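PDB 3WND: protein translation elongation factor 1A from Methanosarcina mazei, which binds cysteinyl-tRNA(Cys) in its GTP-bound form and probably acts as a translation elongation factor related to SelB, EF-Tu and aIF2 gamma. Local coordinates for residues Thr281-Glu286 and Lys342-Ser347; Val315-Val320 and Val335-Gly340. All blocks are in the same frame, centred on the assembly; numbering follows the deposited sequence.

The chain first reaches T281-E286, where it turns a corner from strand 278-280 into strand 282-289. It then runs through strands 301-306 and 309-320, turns back after V320 and returns as strand 333-340. Contact 2 closes this short excursion by pairing V315-V320 with V335-G340. Strand 333-340 already pairs with strand 282-289, L336 and L338 bonding through their backbones to L285 and Y283, and so lies between it and strand 309-320 in one sheet. Past a second corner, at K342, the chain comes back to T281 and Y283, so contact 1 closes a longer loop that encloses contact 2 entirely. Contact 1 ties this sheet to the small pair formed by strands 278-280 and 343-346.

Contact 1: residues Thr281-Glu286 and Lys342-Ser347; sequences TDYTLE and KKLAYS
A single water joins T281, Y283 and K342 where the two corners of the chain meet. It donates to the carbonyl oxygens of T281 and K342 and accepts from the phenol of Y283, lying 2.7 Å from K342 O, so three bonds fix the water and bridge segments that share no direct hydrogen bond. Tyrosine suits this place because its long ring spans the apolar interior and still delivers a hydroxyl to the water between the two corners. With CG anti to its own carbonyl carbon (chi1 -44°), the ring lies across L344, meeting its side chain at about a right angle, and Y283 OH rests against L344 CD1 at 3.2 Å. Y346 reaches the same ring from the edge: Y346 CE2 sits near the plane of the Y283 ring, 3.7 Å from Y283 CE1, with the two planes inclined at 52°. The hydroxyl of Y346 is held by T280 OG1 and by a second water, 3.0 Å from Y346 OH, that also takes the N-H of T284. At the outer margin the methyl T281 CG2 packs on the aliphatic K343 CG at 3.8 Å, while the amine of K342 turns to a salt bridge with E311. V313 and L304 also pack on Y283, so the corner adjoins the apolar interior of the antiparallel beta-barrel characteristic of the last domain in the EF-Tu and SelB family.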
loop_
_atom_site.group_PDB
_atom_site.type_symbol
_atom_site.label_atom_id
_atom_site.label_comp_id
_atom_site.label_asym_id
_atom_site.label_seq_id
_atom_site.Cartn_x
_atom_site.Cartn_y
_atom_site.Cartn_z
ATOM N N THR A 281 -10.995 18.640 -7.152
ATOM C CA THR A 281 -11.991 18.083 -6.179
ATOM C C THR A 281 -12.903 17.167 -6.989
ATOM O O THR A 281 -13.612 16.285 -6.421
ATOM C CB THR A 281 -12.911 19.151 -5.521
ATOM O OG1 THR A 281 -13.533 19.874 -6.564
ATOM C CG2 THR A 281 -12.207 20.167 -4.588
ATOM N N ASP A 282 -12.885 17.339 -8.318
ATOM C CA ASP A 282 -13.591 16.406 -9.226
ATOM C C ASP A 282 -12.672 15.532 -10.104
ATOM O O ASP A 282 -11.460 15.820 -10.286
ATOM C CB ASP A 282 -14.533 17.144 -10.162
ATOM C CG ASP A 282 -15.593 17.963 -9.424
ATOM O OD1 ASP A 282 -15.806 17.771 -8.148
ATOM O OD2 ASP A 282 -16.199 18.801 -10.150
ATOM N N TYR A 283 -13.222 14.441 -10.621
ATOM C CA TYR A 283 -12.415 13.426 -11.337
ATOM C C TYR A 283 -13.163 12.926 -12.509
ATOM O O TYR A 283 -14.345 12.715 -12.405
ATOM C CB TYR A 283 -12.052 12.217 -10.425
ATOM C CG TYR A 283 -11.601 12.705 -9.070
ATOM C CD1 TYR A 283 -10.283 13.105 -8.859
ATOM C CD2 TYR A 283 -12.549 12.912 -8.057
ATOM C CE1 TYR A 283 -9.920 13.611 -7.619
ATOM C CE2 TYR A 283 -12.209 13.352 -6.794
ATOM C CZ TYR A 283 -10.893 13.762 -6.601
ATOM O OH TYR A 283 -10.507 14.264 -5.369
ATOM N N THR A 284 -12.471 12.695 -13.599
ATOM C CA THR A 284 -13.067 11.935 -14.695
ATOM C C THR A 284 -12.214 10.688 -14.892
ATOM O O THR A 284 -11.060 10.781 -15.320
ATOM C CB THR A 284 -13.003 12.768 -16.007
ATOM O OG1 THR A 284 -13.606 14.051 -15.791
ATOM C CG2 THR A 284 -13.679 12.036 -17.167
ATOM N N LEU A 285 -12.740 9.521 -14.511
ATOM C CA LEU A 285 -11.960 8.240 -14.545
ATOM C C LEU A 285 -12.423 7.230 -15.584
ATOM O O LEU A 285 -13.655 6.935 -15.676
ATOM C CB LEU A 285 -12.039 7.545 -13.166
ATOM C CG LEU A 285 -11.602 8.427 -11.979
ATOM C CD1 LEU A 285 -11.708 7.656 -10.654
ATOM C CD2 LEU A 285 -10.148 8.935 -12.125
ATOM N N GLU A 286 -11.450 6.583 -16.272
ATOM C CA GLU A 286 -11.711 5.436 -17.137
ATOM C C GLU A 286 -11.583 4.246 -16.146
ATOM O O GLU A 286 -10.517 4.014 -15.586
ATOM C CB GLU A 286 -10.641 5.295 -18.223
ATOM C CG GLU A 286 -10.596 6.443 -19.246
ATOM C CD GLU A 286 -11.023 5.994 -20.639
ATOM O OE1 GLU A 286 -11.570 4.866 -20.765
ATOM O OE2 GLU A 286 -10.787 6.751 -21.614
ATOM N N LYS A 342 -13.221 17.608 -1.000
ATOM C CA LYS A 342 -11.890 17.942 -0.607
ATOM C C LYS A 342 -10.993 17.951 -1.852
ATOM O O LYS A 342 -11.234 17.204 -2.781
ATOM C CB LYS A 342 -11.433 16.814 0.297
ATOM C CG LYS A 342 -10.215 17.074 1.138
ATOM C CD LYS A 342 -10.284 16.297 2.442
ATOM C CE LYS A 342 -8.874 15.973 2.947
ATOM N NZ LYS A 342 -8.980 15.020 4.091
ATOM N N LYS A 343 -9.970 18.793 -1.841
ATOM C CA LYS A 343 -8.959 18.829 -2.866
ATOM C C LYS A 343 -7.992 17.670 -2.644
ATOM O O LYS A 343 -7.395 17.533 -1.564
ATOM C CB LYS A 343 -8.172 20.201 -2.799
ATOM C CG LYS A 343 -8.798 21.352 -3.565
ATOM C CD LYS A 343 -8.006 22.671 -3.506
ATOM C CE LYS A 343 -7.745 23.213 -2.100
ATOM N NZ LYS A 343 -7.255 24.630 -2.205
ATOM N N LEU A 344 -7.795 16.853 -3.689
ATOM C CA LEU A 344 -6.812 15.758 -3.665
ATOM C C LEU A 344 -5.740 16.010 -4.694
ATOM O O LEU A 344 -6.007 16.539 -5.803
ATOM C CB LEU A 344 -7.517 14.400 -3.848
ATOM C CG LEU A 344 -8.606 13.983 -2.849
ATOM C CD1 LEU A 344 -9.021 12.541 -3.153
ATOM C CD2 LEU A 344 -8.122 14.059 -1.426
ATOM N N ALA A 345 -4.536 15.476 -4.392
ATOM C CA ALA A 345 -3.344 15.547 -5.292
ATOM C C ALA A 345 -3.031 14.230 -5.940
ATOM O O ALA A 345 -3.089 13.205 -5.272
ATOM C CB ALA A 345 -2.053 15.953 -4.514
ATOM N N TYR A 346 -2.720 14.288 -7.217
ATOM C CA TYR A 346 -2.369 13.033 -7.907
ATOM C C TYR A 346 -1.704 13.366 -9.245
ATOM O O TYR A 346 -1.765 14.539 -9.726
ATOM C CB TYR A 346 -3.670 12.168 -8.152
ATOM C CG TYR A 346 -4.744 12.858 -8.903
ATOM C CD1 TYR A 346 -4.877 12.701 -10.295
ATOM C CD2 TYR A 346 -5.621 13.723 -8.230
ATOM C CE1 TYR A 346 -5.897 13.407 -11.033
ATOM C CE2 TYR A 346 -6.596 14.441 -8.921
ATOM C CZ TYR A 346 -6.747 14.263 -10.305
ATOM O OH TYR A 346 -7.710 14.970 -10.965
ATOM N N SER A 347 -1.042 12.386 -9.804
ATOM C CA SER A 347 -0.537 12.443 -11.174
ATOM C C SER A 347 -1.305 11.327 -11.947
ATOM O O SER A 347 -1.912 10.423 -11.329
ATOM C CB SER A 347 1.023 12.244 -11.186
ATOM O OG SER A 347 1.574 13.476 -10.718
HETATM O O HOH W 1 -12.641 15.244 -3.943
HETATM O O HOH W 2 -9.377 13.201 -12.765
#

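Contact 2: residues Val315-Val320 and Val335-Gly340; sequences VEKILV and VLELSG
L336 and I318 run alongside each other from neighbouring strands and form the apolar centre: L336 CD2 touches I318 CG1 at 3.7 Å. On the same face V315 CG2 packs against L338 CD2 at 3.8 Å. Branched aliphatic residues fit here, since they fill a buried face without carrying a polar group into it. The opposite face is less enclosed; there V335 CG1 meets L319 CD1, and E337 and K317 extend as neighbours. The two strands are antiparallel, and L319 and V335 form a hydrogen-bonded pair, each N-H bound to the other's carbonyl, with V335 N to L319 O the shorter at 2.7 Å. Farther along, E337 N binds K317 O, but the reverse exchange is altered by a classic beta bulge: E316 and K317 together stand opposite E337, whose carbonyl receives E316 N at 2.8 Å and, weakly, K317 N. The helix-like backbone of E316 (psi -35°) makes the kink and turns its side chain toward the partner strand. Bent at chi2, this chain brings its carboxylate to S339, whose OG donates to E316 OE2 at 2.5 Å, a distance so short that its exact value is doubtful. At the polar edge K317 NZ and E337 OE1 stay 4.3 Å apart, too far for a salt bridge, and a water links them, lying 2.6 Å from E337 OE1. In the barrel, strand 333-340 has strand 282-289 on its other side, and L354 of strand 352-355 packs on L336 and L338, while L302 and L304 of strand 301-306 press on V315 and L338 respectively.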
loop_
_atom_site.group_PDB
_atom_site.type_symbol
_atom_site.label_atom_id
_atom_site.label_comp_id
_atom_site.label_asym_id
_atom_site.label_seq_id
_atom_site.Cartn_x
_atom_site.Cartn_y
_atom_site.Cartn_z
ATOM N N VAL A 315 -21.242 9.965 -7.944
ATOM C CA VAL A 315 -21.128 9.665 -9.374
ATOM C C VAL A 315 -22.069 10.656 -10.077
ATOM O O VAL A 315 -23.263 10.639 -9.823
ATOM C CB VAL A 315 -21.659 8.272 -9.687
ATOM C CG1 VAL A 315 -21.689 8.104 -11.206
ATOM C CG2 VAL A 315 -20.791 7.170 -9.012
ATOM N N GLU A 316 -21.501 11.543 -10.917
ATOM C CA GLU A 316 -22.277 12.562 -11.568
ATOM C C GLU A 316 -22.786 12.101 -12.945
ATOM O O GLU A 316 -23.859 12.466 -13.362
ATOM C CB GLU A 316 -21.405 13.813 -11.718
ATOM C CG GLU A 316 -20.967 14.424 -10.383
ATOM C CD GLU A 316 -22.072 15.181 -9.660
ATOM O OE1 GLU A 316 -23.099 15.472 -10.249
ATOM O OE2 GLU A 316 -21.860 15.521 -8.479
ATOM N N LYS A 317 -21.953 11.281 -13.641
ATOM C CA LYS A 317 -22.256 10.860 -14.978
ATOM C C LYS A 317 -21.489 9.608 -15.273
ATOM O O LYS A 317 -20.346 9.420 -14.796
ATOM C CB LYS A 317 -21.932 11.973 -16.054
ATOM C CG LYS A 317 -22.603 11.656 -17.435
ATOM C CD LYS A 317 -22.086 12.485 -18.629
ATOM C CE LYS A 317 -22.549 13.929 -18.572
ATOM N NZ LYS A 317 -22.159 14.603 -19.841
ATOM N N ILE A 318 -22.162 8.700 -15.995
ATOM C CA ILE A 318 -21.565 7.464 -16.443
ATOM C C ILE A 318 -21.632 7.461 -17.963
ATOM O O ILE A 318 -22.699 7.671 -18.545
ATOM C CB ILE A 318 -22.346 6.201 -15.902
ATOM C CG1 ILE A 318 -22.513 6.328 -14.399
ATOM C CG2 ILE A 318 -21.603 4.937 -16.346
ATOM C CD1 ILE A 318 -23.277 5.191 -13.712
ATOM N N LEU A 319 -20.471 7.244 -18.593
ATOM C CA LEU A 319 -20.384 7.083 -20.040
ATOM C C LEU A 319 -19.801 5.755 -20.446
ATOM O O LEU A 319 -18.862 5.226 -19.808
ATOM C CB LEU A 319 -19.571 8.221 -20.666
ATOM C CG LEU A 319 -20.020 9.619 -20.195
ATOM C CD1 LEU A 319 -19.120 10.182 -19.100
ATOM C CD2 LEU A 319 -20.192 10.664 -21.323
ATOM N N VAL A 320 -20.377 5.206 -21.522
ATOM C CA VAL A 320 -19.799 4.064 -22.214
ATOM C C VAL A 320 -19.730 4.490 -23.677
ATOM O O VAL A 320 -20.758 4.930 -24.247
ATOM C CB VAL A 320 -20.676 2.847 -22.044
ATOM C CG1 VAL A 320 -19.981 1.649 -22.618
ATOM C CG2 VAL A 320 -20.834 2.534 -20.587
ATOM N N VAL A 335 -16.594 5.260 -18.264
ATOM C CA VAL A 335 -16.071 6.483 -17.728
ATOM C C VAL A 335 -16.976 6.971 -16.652
ATOM O O VAL A 335 -18.237 7.067 -16.817
ATOM C CB VAL A 335 -15.809 7.561 -18.829
ATOM C CG1 VAL A 335 -15.401 8.885 -18.176
ATOM C CG2 VAL A 335 -14.736 7.020 -19.806
ATOM N N LEU A 336 -16.361 7.316 -15.521
ATOM C CA LEU A 336 -17.106 7.912 -14.460
ATOM C C LEU A 336 -16.692 9.382 -14.237
ATOM O O LEU A 336 -15.515 9.689 -14.062
ATOM C CB LEU A 336 -16.977 7.155 -13.150
ATOM C CG LEU A 336 -17.527 5.704 -13.137
ATOM C CD1 LEU A 336 -17.340 5.078 -11.721
ATOM C CD2 LEU A 336 -18.999 5.648 -13.548
ATOM N N GLU A 337 -17.683 10.295 -14.279
ATOM C CA GLU A 337 -17.404 11.656 -13.865
ATOM C C GLU A 337 -17.807 11.666 -12.397
ATOM O O GLU A 337 -18.945 11.396 -12.053
ATOM C CB GLU A 337 -18.220 12.639 -14.791
ATOM C CG GLU A 337 -17.261 13.170 -15.870
ATOM C CD GLU A 337 -17.946 13.718 -17.099
ATOM O OE1 GLU A 337 -19.059 14.180 -16.919
ATOM O OE2 GLU A 337 -17.400 13.680 -18.245
ATOM N N LEU A 338 -16.850 11.975 -11.517
ATOM C CA LEU A 338 -17.084 11.937 -10.087
ATOM C C LEU A 338 -16.908 13.346 -9.439
ATOM O O LEU A 338 -16.050 14.054 -9.852
ATOM C CB LEU A 338 -16.042 10.963 -9.457
ATOM C CG LEU A 338 -16.148 9.523 -9.916
ATOM C CD1 LEU A 338 -14.973 8.808 -9.215
ATOM C CD2 LEU A 338 -17.474 8.870 -9.488
ATOM N N SER A 339 -17.635 13.689 -8.379
ATOM C CA SER A 339 -17.412 14.937 -7.666
ATOM C C SER A 339 -17.201 14.674 -6.181
ATOM O O SER A 339 -17.769 13.722 -5.623
ATOM C CB SER A 339 -18.613 15.864 -7.807
ATOM O OG SER A 339 -19.765 15.269 -7.183
ATOM N N GLY A 340 -16.444 15.552 -5.536
ATOM C CA GLY A 340 -16.143 15.409 -4.083
ATOM C C GLY A 340 -15.902 16.789 -3.463
ATOM O O GLY A 340 -15.977 17.825 -4.153
HETATM O O HOH W 3 -20.099 15.922 -18.494
#